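Local coordinates for protein phenylalanine-4-hydroxylase (Colwellia psychrerythraea, PDB 2V28) that probably hydroxylates L-phenylalanine to L-tyrosine with molecular oxygen and tetrahydrobiopterin, using a non-haem iron, as the monomeric enzyme of a cold-living bacterium, at residues L26-L31 / D59-L64; F105-E110 / D119-I124; K203-L208 / Y225-V230. All coordinates share one frame; numbering follows the deposited sequence.

Contact 1 (L26-L31 / D59-L64); sequences LIWQEL and DRIPQL
Asp59 meets the helix at Gln29, where its CB lies 3.8 Å from Gln29 NE2 although the side chain sets off away from the helix. Gln29, its chain extended, crosses Asp59 obliquely, its amide plane nearly perpendicular to the carboxylate. One water ties the pair together, donating to Asp59 O at 2.8 Å and, on a longer bond, to Gln29 OE1. At Arg60 it is the backbone that touches: its carbonyl O sits 3.2 Å above the Trp28 ring plane, toward the rim. The Arg60 side chain starts away from the helix, and its guanidinium forms a salt bridge with Glu66. Although Arg60 O is close to Trp28 NE1, the angle is poor; the indole N-H is spent on Pro57 O instead. Ile61 continues over the same face, its CA 4.2 Å from the centroid of the five-membered ring, while its CG1 packs 3.7 Å from Trp28 CB. Pro62 finishes the cover with a CH-pi contact, CD lying 3.8 Å from the centroid of the six-membered ring. The indole reaches under this chain because its CG stands anti to the backbone N (chi1 178°). Phe121 meets the indole edge-to-face, so the tryptophan is a buried bridge from helix 22-39 to helix 120-127. Residues 59-64 therefore meet 26-31 mainly by CH-pi and apolar contacts, while Asn25, earlier on the helix, accepts from Ile61 N.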
loop_
_atom_site.group_PDB
_atom_site.type_symbol
_atom_site.label_atom_id
_atom_site.label_comp_id
_atom_site.label_asym_id
_atom_site.label_seq_id
_atom_site.Cartn_x
_atom_site.Cartn_y
_atom_site.Cartn_z
ATOM N N LEU A 26 11.211 -28.521 5.006
ATOM C CA LEU A 26 11.025 -27.881 6.315
ATOM C C LEU A 26 10.341 -26.537 6.190
ATOM O O LEU A 26 9.524 -26.154 7.025
ATOM C CB LEU A 26 12.374 -27.661 7.003
ATOM C CG LEU A 26 12.900 -28.735 7.945
ATOM C CD1 LEU A 26 14.427 -28.559 8.149
ATOM C CD2 LEU A 26 12.142 -28.695 9.294
ATOM N N ILE A 27 10.707 -25.799 5.151
ATOM C CA ILE A 27 10.050 -24.547 4.811
ATOM C C ILE A 27 8.539 -24.771 4.539
ATOM O O ILE A 27 7.706 -24.030 5.054
ATOM C CB ILE A 27 10.773 -23.867 3.610
ATOM C CG1 ILE A 27 12.087 -23.199 4.080
ATOM C CG2 ILE A 27 9.865 -22.853 2.931
ATOM C CD1 ILE A 27 13.024 -22.764 2.910
ATOM N N TRP A 28 8.196 -25.784 3.749
ATOM C CA TRP A 28 6.770 -26.209 3.570
ATOM C C TRP A 28 6.057 -26.538 4.880
ATOM O O TRP A 28 4.902 -26.148 5.081
ATOM C CB TRP A 28 6.699 -27.448 2.687
ATOM C CG TRP A 28 5.286 -28.000 2.466
ATOM C CD1 TRP A 28 4.619 -28.896 3.251
ATOM C CD2 TRP A 28 4.401 -27.673 1.376
ATOM N NE1 TRP A 28 3.350 -29.151 2.718
ATOM C CE2 TRP A 28 3.197 -28.411 1.567
ATOM C CE3 TRP A 28 4.503 -26.821 0.265
ATOM C CZ2 TRP A 28 2.109 -28.324 0.679
ATOM C CZ3 TRP A 28 3.409 -26.731 -0.619
ATOM C CH2 TRP A 28 2.232 -27.482 -0.405
ATOM N N GLN A 29 6.720 -27.316 5.735
ATOM C CA GLN A 29 6.157 -27.727 7.011
ATOM C C GLN A 29 5.839 -26.527 7.906
ATOM O O GLN A 29 4.805 -26.505 8.609
ATOM C CB GLN A 29 7.131 -28.683 7.726
ATOM C CG GLN A 29 6.620 -29.155 9.080
ATOM C CD GLN A 29 7.527 -30.172 9.731
ATOM O OE1 GLN A 29 8.747 -30.165 9.534
ATOM N NE2 GLN A 29 6.932 -31.060 10.509
ATOM N N GLU A 30 6.743 -25.551 7.895
ATOM C CA GLU A 30 6.574 -24.329 8.688
ATOM C C GLU A 30 5.399 -23.507 8.168
ATOM O O GLU A 30 4.557 -23.045 8.952
ATOM C CB GLU A 30 7.854 -23.484 8.677
ATOM C CG GLU A 30 7.725 -22.199 9.517
ATOM C CD GLU A 30 9.053 -21.513 9.810
ATOM O OE1 GLU A 30 10.115 -22.190 9.807
ATOM O OE2 GLU A 30 9.027 -20.280 10.053
ATOM N N LEU A 31 5.342 -23.335 6.849
ATOM C CA LEU A 31 4.237 -22.623 6.214
ATOM C C LEU A 31 2.893 -23.311 6.475
ATOM O O LEU A 31 1.920 -22.642 6.822
ATOM C CB LEU A 31 4.481 -22.511 4.713
ATOM C CG LEU A 31 5.703 -21.701 4.263
ATOM C CD1 LEU A 31 5.935 -21.901 2.779
ATOM C CD2 LEU A 31 5.599 -20.221 4.614
ATOM N N ASP A 59 4.600 -32.176 5.993
ATOM C CA ASP A 59 6.007 -32.119 6.345
ATOM C C ASP A 59 6.929 -32.309 5.154
ATOM O O ASP A 59 8.135 -32.492 5.323
ATOM C CB ASP A 59 6.322 -33.174 7.403
ATOM C CG ASP A 59 5.891 -34.578 6.987
ATOM O OD1 ASP A 59 5.657 -34.847 5.784
ATOM O OD2 ASP A 59 5.772 -35.435 7.888
ATOM N N ARG A 60 6.355 -32.288 3.961
ATOM C CA ARG A 60 7.126 -32.337 2.728
ATOM C C ARG A 60 6.287 -31.772 1.587
ATOM O O ARG A 60 5.043 -31.761 1.653
ATOM C CB ARG A 60 7.611 -33.767 2.404
ATOM C CG ARG A 60 6.507 -34.766 2.119
ATOM C CD ARG A 60 6.993 -35.996 1.331
ATOM N NE ARG A 60 5.815 -36.818 1.053
ATOM C CZ ARG A 60 5.136 -36.842 -0.095
ATOM N NH1 ARG A 60 5.548 -36.157 -1.156
ATOM N NH2 ARG A 60 4.056 -37.608 -0.182
ATOM N N ILE A 61 6.960 -31.282 0.551
ATOM C CA ILE A 61 6.258 -30.718 -0.605
ATOM C C ILE A 61 5.707 -31.885 -1.402
ATOM O O ILE A 61 6.448 -32.848 -1.652
ATOM C CB ILE A 61 7.208 -29.855 -1.455
ATOM C CG1 ILE A 61 7.901 -28.815 -0.547
ATOM C CG2 ILE A 61 6.441 -29.205 -2.614
ATOM C CD1 ILE A 61 9.101 -28.076 -1.159
ATOM N N PRO A 62 4.396 -31.860 -1.741
ATOM C CA PRO A 62 3.868 -32.897 -2.632
ATOM C C PRO A 62 4.418 -32.869 -4.058
ATOM O O PRO A 62 4.778 -31.813 -4.583
ATOM C CB PRO A 62 2.354 -32.633 -2.624
ATOM C CG PRO A 62 2.207 -31.277 -2.194
ATOM C CD PRO A 62 3.328 -30.961 -1.286
ATOM N N GLN A 63 4.527 -34.048 -4.661
ATOM C CA GLN A 63 4.768 -34.117 -6.071
ATOM C C GLN A 63 3.455 -33.696 -6.715
ATOM O O GLN A 63 2.379 -33.904 -6.129
ATOM C CB GLN A 63 5.211 -35.535 -6.479
ATOM C CG GLN A 63 6.528 -35.987 -5.771
ATOM C CD GLN A 63 7.778 -35.297 -6.325
ATOM O OE1 GLN A 63 7.856 -35.003 -7.510
ATOM N NE2 GLN A 63 8.743 -35.017 -5.464
ATOM N N LEU A 64 3.537 -33.070 -7.881
ATOM C CA LEU A 64 2.344 -32.601 -8.595
ATOM C C LEU A 64 1.380 -33.753 -8.861
ATOM O O LEU A 64 0.184 -33.614 -8.651
ATOM C CB LEU A 64 2.727 -31.877 -9.895
ATOM C CG LEU A 64 3.484 -30.523 -9.805
ATOM C CD1 LEU A 64 3.267 -29.695 -11.066
ATOM C CD2 LEU A 64 3.105 -29.688 -8.595
HETATM O O HOH W 1 10.172 -31.425 6.892
#

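Contact 2 (F105-E110 / D119-I124); sequences FIRSRE and DIFHEI
Arg107 lies side-on to Asp119, offering one nitrogen to each carboxylate oxygen: NE reaches OD1 at 2.8 Å and NH2 reaches OD2 at 3.2 Å. Both oxygens lie close to the guanidinium plane, yet the two flat groups are turned 35° apart, so the nitrogens approach from above the carboxylate plane. The arginine chain curls back to make this grip, with CG between its own N and carbonyl carbon (chi1 65°) and a bend at chi3. Arg107 N adds a bond to OD1 at 2.9 Å, on the anti lone pair, and Met112 O takes NH1. From the helix side, His122 N gives OD2 a nearly straight capping bond of 3.0 Å, which makes Asp119 the N-cap of helix 120-127. Phe105 crosses Asp119 at about a right angle, its ring face under Asp119 CA and its CE2 3.4 Å from Asp119 CB. Next to it, Ile120 N donates to Phe105 O at 2.8 Å, and Ile106 CD1 packs on Ile120 CG2. His122 and His127 of this helix, together with Glu167, bind the iron in this enzyme, the familiar two-histidine, one-carboxylate set, although no iron is bound in this apo model. Each carboxylate oxygen of buried Asp119 thus takes two donors, and the bonds from Arg107 and the helix start probably favour its charged form while fixing the first turn that carries His122.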
loop_
_atom_site.group_PDB
_atom_site.type_symbol
_atom_site.label_atom_id
_atom_site.label_comp_id
_atom_site.label_asym_id
_atom_site.label_seq_id
_atom_site.Cartn_x
_atom_site.Cartn_y
_atom_site.Cartn_z
ATOM N N PHE A 105 8.835 -24.218 -7.308
ATOM C CA PHE A 105 9.836 -23.688 -6.420
ATOM C C PHE A 105 9.138 -23.330 -5.115
ATOM O O PHE A 105 7.918 -23.193 -5.090
ATOM C CB PHE A 105 10.554 -22.451 -7.040
ATOM C CG PHE A 105 9.708 -21.193 -7.124
ATOM C CD1 PHE A 105 8.973 -20.897 -8.281
ATOM C CD2 PHE A 105 9.672 -20.278 -6.061
ATOM C CE1 PHE A 105 8.198 -19.742 -8.368
ATOM C CE2 PHE A 105 8.894 -19.129 -6.141
ATOM C CZ PHE A 105 8.165 -18.847 -7.295
ATOM N N ILE A 106 9.932 -23.170 -4.059
ATOM C CA ILE A 106 9.465 -22.674 -2.773
ATOM C C ILE A 106 10.303 -21.454 -2.362
ATOM O O ILE A 106 11.481 -21.314 -2.725
ATOM C CB ILE A 106 9.481 -23.787 -1.687
ATOM C CG1 ILE A 106 8.618 -23.419 -0.471
ATOM C CG2 ILE A 106 10.920 -24.127 -1.273
ATOM C CD1 ILE A 106 7.834 -24.571 0.117
ATOM N N ARG A 107 9.673 -20.560 -1.621
ATOM C CA ARG A 107 10.262 -19.285 -1.226
ATOM C C ARG A 107 11.493 -19.501 -0.342
ATOM O O ARG A 107 11.650 -20.550 0.232
ATOM C CB ARG A 107 9.227 -18.457 -0.466
ATOM C CG ARG A 107 8.816 -19.084 0.872
ATOM C CD ARG A 107 7.608 -18.385 1.464
ATOM N NE ARG A 107 6.410 -18.693 0.693
ATOM C CZ ARG A 107 5.175 -18.376 1.068
ATOM N NH1 ARG A 107 4.958 -17.733 2.202
ATOM N NH2 ARG A 107 4.166 -18.692 0.289
ATOM N N SER A 108 12.364 -18.497 -0.256
ATOM C CA SER A 108 13.531 -18.545 0.640
ATOM C C SER A 108 13.074 -18.346 2.075
ATOM O O SER A 108 11.980 -17.854 2.291
ATOM C CB SER A 108 14.495 -17.421 0.273
ATOM O OG SER A 108 13.826 -16.165 0.293
ATOM N N ARG A 109 13.908 -18.707 3.058
ATOM C CA ARG A 109 13.624 -18.354 4.458
ATOM C C ARG A 109 13.359 -16.871 4.621
ATOM O O ARG A 109 12.449 -16.482 5.352
ATOM C CB ARG A 109 14.795 -18.687 5.393
ATOM C CG ARG A 109 15.055 -20.152 5.602
ATOM C CD ARG A 109 14.173 -20.737 6.676
ATOM N NE ARG A 109 14.364 -22.179 6.694
ATOM C CZ ARG A 109 13.740 -23.019 7.505
ATOM N NH1 ARG A 109 12.851 -22.564 8.377
ATOM N NH2 ARG A 109 14.010 -24.319 7.423
ATOM N N GLU A 110 14.156 -16.050 3.940
ATOM C CA GLU A 110 14.070 -14.613 4.124
ATOM C C GLU A 110 12.747 -14.064 3.598
ATOM O O GLU A 110 12.261 -13.049 4.098
ATOM C CB GLU A 110 15.234 -13.888 3.444
ATOM C CG GLU A 110 15.481 -12.495 4.020
ATOM C CD GLU A 110 16.032 -11.511 3.003
ATOM O OE1 GLU A 110 16.278 -11.908 1.843
ATOM O OE2 GLU A 110 16.208 -10.328 3.372
ATOM N N ASP A 119 4.687 -19.100 -5.059
ATOM C CA ASP A 119 5.509 -20.303 -4.991
ATOM C C ASP A 119 4.601 -21.537 -4.853
ATOM O O ASP A 119 3.360 -21.419 -4.885
ATOM C CB ASP A 119 6.584 -20.209 -3.883
ATOM C CG ASP A 119 5.998 -20.340 -2.474
ATOM O OD1 ASP A 119 6.779 -20.459 -1.512
ATOM O OD2 ASP A 119 4.765 -20.344 -2.334
ATOM N N ILE A 120 5.213 -22.709 -4.695
ATOM C CA ILE A 120 4.458 -23.972 -4.610
ATOM C C ILE A 120 3.504 -24.037 -3.394
ATOM O O ILE A 120 2.434 -24.662 -3.467
ATOM C CB ILE A 120 5.407 -25.187 -4.690
ATOM C CG1 ILE A 120 4.646 -26.450 -5.128
ATOM C CG2 ILE A 120 6.192 -25.380 -3.352
ATOM C CD1 ILE A 120 5.454 -27.373 -5.994
ATOM N N PHE A 121 3.866 -23.400 -2.279
ATOM C CA PHE A 121 2.930 -23.395 -1.152
ATOM C C PHE A 121 1.733 -22.521 -1.486
ATOM O O PHE A 121 0.604 -22.955 -1.303
ATOM C CB PHE A 121 3.578 -23.002 0.163
ATOM C CG PHE A 121 2.619 -22.981 1.322
ATOM C CD1 PHE A 121 2.355 -24.146 2.056
ATOM C CD2 PHE A 121 1.982 -21.791 1.682
ATOM C CE1 PHE A 121 1.462 -24.106 3.130
ATOM C CE2 PHE A 121 1.095 -21.741 2.754
ATOM C CZ PHE A 121 0.829 -22.902 3.462
ATOM N N HIS A 122 1.979 -21.318 -2.009
ATOM C CA HIS A 122 0.890 -20.432 -2.473
ATOM C C HIS A 122 -0.082 -21.187 -3.432
ATOM O O HIS A 122 -1.312 -21.191 -3.264
ATOM C CB HIS A 122 1.511 -19.196 -3.157
ATOM C CG HIS A 122 0.505 -18.236 -3.707
ATOM N ND1 HIS A 122 -0.007 -17.191 -2.967
ATOM C CD2 HIS A 122 -0.086 -18.162 -4.921
ATOM C CE1 HIS A 122 -0.883 -16.525 -3.696
ATOM N NE2 HIS A 122 -0.954 -17.097 -4.885
ATOM N N GLU A 123 0.501 -21.848 -4.432
ATOM C CA GLU A 123 -0.258 -22.546 -5.450
ATOM C C GLU A 123 -1.038 -23.741 -4.930
ATOM O O GLU A 123 -2.227 -23.813 -5.161
ATOM C CB GLU A 123 0.640 -23.008 -6.593
ATOM C CG GLU A 123 1.378 -21.883 -7.262
ATOM C CD GLU A 123 0.488 -20.975 -8.068
ATOM O OE1 GLU A 123 -0.728 -20.816 -7.766
ATOM O OE2 GLU A 123 1.038 -20.385 -9.011
ATOM N N ILE A 124 -0.379 -24.668 -4.233
ATOM C CA ILE A 124 -1.049 -25.917 -3.827
ATOM C C ILE A 124 -1.896 -25.769 -2.568
ATOM O O ILE A 124 -3.044 -26.252 -2.506
ATOM C CB ILE A 124 -0.046 -27.056 -3.662
ATOM C CG1 ILE A 124 0.818 -27.147 -4.935
ATOM C CG2 ILE A 124 -0.775 -28.365 -3.433
ATOM C CD1 ILE A 124 1.545 -28.474 -5.055
#

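Contact 3 (K203-L208 / Y225-V230); sequences KPFDIL and YMLTKV
Tyr225 lays its ring beside the chain of Lys203, the two side chains pointing the same way, with Lys203 CB 3.9 Å from Tyr225 CE2. The lysine runs extended along the ring, so that its CD is about level with the phenol oxygen and NZ passes beyond it; a water accepts from Lys203 NZ at 2.6 Å and also bonds Tyr225 OH, whose protein partner is Thr213 OG1. In the plane of the ring, at its edge, sits Pro204 O, 3.5 Å from Tyr225 CD2. Behind these side chains two backbone bonds pair the strands: Met226 N donates to Lys203 O at 2.8 Å, and Phe205 N donates to Met226 O at 2.7 Å, tilted from the carbonyl plane. The pairing is parallel, and it closes a beta-alpha-beta unit in which strand 201-204, at the edge of the mixed sheet, leads through helix 207-211 to strand 223-227. Asp206 N-caps that helix, bonding Asp209 N. A glycine in place of Tyr225 would probably leave the lysine chain without its flat neighbour and Thr213 without the phenol. Phe205 packs on Leu227, at the end of strand 223-227, its CG anti to the backbone N (chi1 -180°) and the two side chains side by side. Leu227 CD2 comes 3.5 Å from Phe205 CG, oblique to the ring, while Phe205 crosses Tyr225 at about a right angle, with CD1 4.2 Å from Tyr225 CB. Beyond the strands, Leu161 and Thr165 of helix 152-167 pack on Phe205.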
loop_
_atom_site.group_PDB
_atom_site.type_symbol
_atom_site.label_atom_id
_atom_site.label_comp_id
_atom_site.label_asym_id
_atom_site.label_seq_id
_atom_site.Cartn_x
_atom_site.Cartn_y
_atom_site.Cartn_z
ATOM N N LYS A 203 -18.010 -5.873 0.587
ATOM C CA LYS A 203 -19.220 -5.568 -0.158
ATOM C C LYS A 203 -19.867 -6.831 -0.647
ATOM O O LYS A 203 -19.159 -7.806 -0.890
ATOM C CB LYS A 203 -18.896 -4.636 -1.339
ATOM C CG LYS A 203 -18.359 -3.282 -0.902
ATOM C CD LYS A 203 -17.861 -2.427 -2.057
ATOM C CE LYS A 203 -17.879 -0.961 -1.646
ATOM N NZ LYS A 203 -17.194 -0.055 -2.603
ATOM N N PRO A 204 -21.218 -6.829 -0.835
ATOM C CA PRO A 204 -21.799 -8.049 -1.422
ATOM C C PRO A 204 -21.322 -8.181 -2.879
ATOM O O PRO A 204 -21.076 -7.171 -3.540
ATOM C CB PRO A 204 -23.317 -7.807 -1.363
ATOM C CG PRO A 204 -23.498 -6.339 -1.217
ATOM C CD PRO A 204 -22.231 -5.773 -0.605
ATOM N N PHE A 205 -21.178 -9.399 -3.379
ATOM C CA PHE A 205 -20.641 -9.554 -4.738
ATOM C C PHE A 205 -21.651 -8.988 -5.777
ATOM O O PHE A 205 -22.852 -9.248 -5.693
ATOM C CB PHE A 205 -20.299 -11.037 -5.029
ATOM C CG PHE A 205 -19.739 -11.256 -6.403
ATOM C CD1 PHE A 205 -18.378 -11.263 -6.605
ATOM C CD2 PHE A 205 -20.581 -11.392 -7.501
ATOM C CE1 PHE A 205 -17.861 -11.418 -7.903
ATOM C CE2 PHE A 205 -20.057 -11.570 -8.803
ATOM C CZ PHE A 205 -18.712 -11.561 -8.980
ATOM N N ASP A 206 -21.160 -8.200 -6.733
ATOM C CA ASP A 206 -21.979 -7.785 -7.871
ATOM C C ASP A 206 -20.987 -7.750 -9.032
ATOM O O ASP A 206 -19.984 -7.063 -8.937
ATOM C CB ASP A 206 -22.592 -6.405 -7.607
ATOM C CG ASP A 206 -23.273 -5.794 -8.847
ATOM O OD1 ASP A 206 -22.613 -5.119 -9.672
ATOM O OD2 ASP A 206 -24.485 -5.968 -8.972
ATOM N N ILE A 207 -21.223 -8.548 -10.075
ATOM C CA ILE A 207 -20.242 -8.618 -11.177
ATOM C C ILE A 207 -19.873 -7.250 -11.813
ATOM O O ILE A 207 -18.699 -7.000 -12.095
ATOM C CB ILE A 207 -20.590 -9.695 -12.224
ATOM C CG1 ILE A 207 -19.408 -9.854 -13.202
ATOM C CG2 ILE A 207 -21.938 -9.365 -12.912
ATOM C CD1 ILE A 207 -19.267 -11.249 -13.831
ATOM N N LEU A 208 -20.848 -6.358 -12.024
ATOM C CA LEU A 208 -20.507 -5.050 -12.594
ATOM C C LEU A 208 -19.699 -4.179 -11.618
ATOM O O LEU A 208 -18.679 -3.613 -12.005
ATOM C CB LEU A 208 -21.737 -4.308 -13.167
ATOM C CG LEU A 208 -21.548 -2.871 -13.686
ATOM C CD1 LEU A 208 -20.613 -2.741 -14.938
ATOM C CD2 LEU A 208 -22.918 -2.304 -13.984
ATOM N N TYR A 225 -14.988 -8.440 -1.910
ATOM C CA TYR A 225 -16.345 -8.790 -2.293
ATOM C C TYR A 225 -16.741 -10.155 -1.761
ATOM O O TYR A 225 -15.959 -11.103 -1.809
ATOM C CB TYR A 225 -16.511 -8.754 -3.827
ATOM C CG TYR A 225 -16.512 -7.372 -4.383
ATOM C CD1 TYR A 225 -15.311 -6.731 -4.750
ATOM C CD2 TYR A 225 -17.722 -6.671 -4.542
ATOM C CE1 TYR A 225 -15.332 -5.441 -5.259
ATOM C CE2 TYR A 225 -17.728 -5.398 -5.012
ATOM C CZ TYR A 225 -16.546 -4.791 -5.378
ATOM O OH TYR A 225 -16.607 -3.510 -5.873
ATOM N N MET A 226 -17.990 -10.274 -1.308
ATOM C CA MET A 226 -18.422 -11.462 -0.622
ATOM C C MET A 226 -19.487 -12.145 -1.443
ATOM O O MET A 226 -20.476 -11.484 -1.810
ATOM C CB MET A 226 -19.025 -11.063 0.736
ATOM C CG MET A 226 -18.049 -10.384 1.703
ATOM S SD MET A 226 -18.890 -10.005 3.272
ATOM C CE MET A 226 -20.092 -8.829 2.657
ATOM N N LEU A 227 -19.304 -13.445 -1.731
ATOM C CA LEU A 227 -20.428 -14.279 -2.114
ATOM C C LEU A 227 -21.084 -14.782 -0.834
ATOM O O LEU A 227 -20.602 -14.460 0.247
ATOM C CB LEU A 227 -19.975 -15.507 -2.883
ATOM C CG LEU A 227 -19.065 -15.283 -4.069
ATOM C CD1 LEU A 227 -18.481 -16.597 -4.538
ATOM C CD2 LEU A 227 -19.827 -14.583 -5.170
ATOM N N THR A 228 -22.151 -15.582 -0.960
ATOM C CA THR A 228 -22.715 -16.264 0.226
ATOM C C THR A 228 -22.169 -17.674 0.355
ATOM O O THR A 228 -22.038 -18.201 1.451
ATOM C CB THR A 228 -24.280 -16.345 0.200
ATOM O OG1 THR A 228 -24.686 -17.096 -0.942
ATOM C CG2 THR A 228 -24.898 -14.991 0.105
ATOM N N LYS A 229 -21.829 -18.290 -0.779
ATOM C CA LYS A 229 -21.255 -19.601 -0.791
ATOM C C LYS A 229 -20.482 -19.758 -2.083
ATOM O O LYS A 229 -20.742 -19.066 -3.051
ATOM C CB LYS A 229 -22.347 -20.665 -0.694
ATOM C CG LYS A 229 -23.609 -20.370 -1.495
ATOM C CD LYS A 229 -24.612 -21.492 -1.416
ATOM C CE LYS A 229 -25.725 -21.210 -0.394
ATOM N N VAL A 230 -19.519 -20.659 -2.074
ATOM C CA VAL A 230 -18.694 -20.933 -3.256
ATOM C C VAL A 230 -19.586 -21.253 -4.468
ATOM O O VAL A 230 -19.338 -20.759 -5.553
ATOM C CB VAL A 230 -17.646 -22.017 -2.946
ATOM C CG1 VAL A 230 -16.984 -22.561 -4.248
ATOM C CG2 VAL A 230 -16.581 -21.435 -2.057
HETATM O O HOH W 2 -17.521 -0.716 -5.104
#

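How the contacts relate
The three contacts follow one another along the chain, each closing before the next opens. Contacts 1 and 2 are neighbours, their centres 9 Å apart, with helix 22-39 against helix 120-127 and the loop before it. Besides the aromatic pair, Glu30 OE1 forms a salt bridge of 3.1 Å with Arg109 NH1, and Leu31 packs on Arg107. Contact 3 stands on the opposite side of the chain's centre, its centre about 32 Å from that of contact 1 and 29 Å from that of contact 2, and touches neither. Contacts 1 and 2 thus pack helix 22-39 against the helix that carries His122 and His127, while contact 3 joins two parallel strands of the mixed sheet.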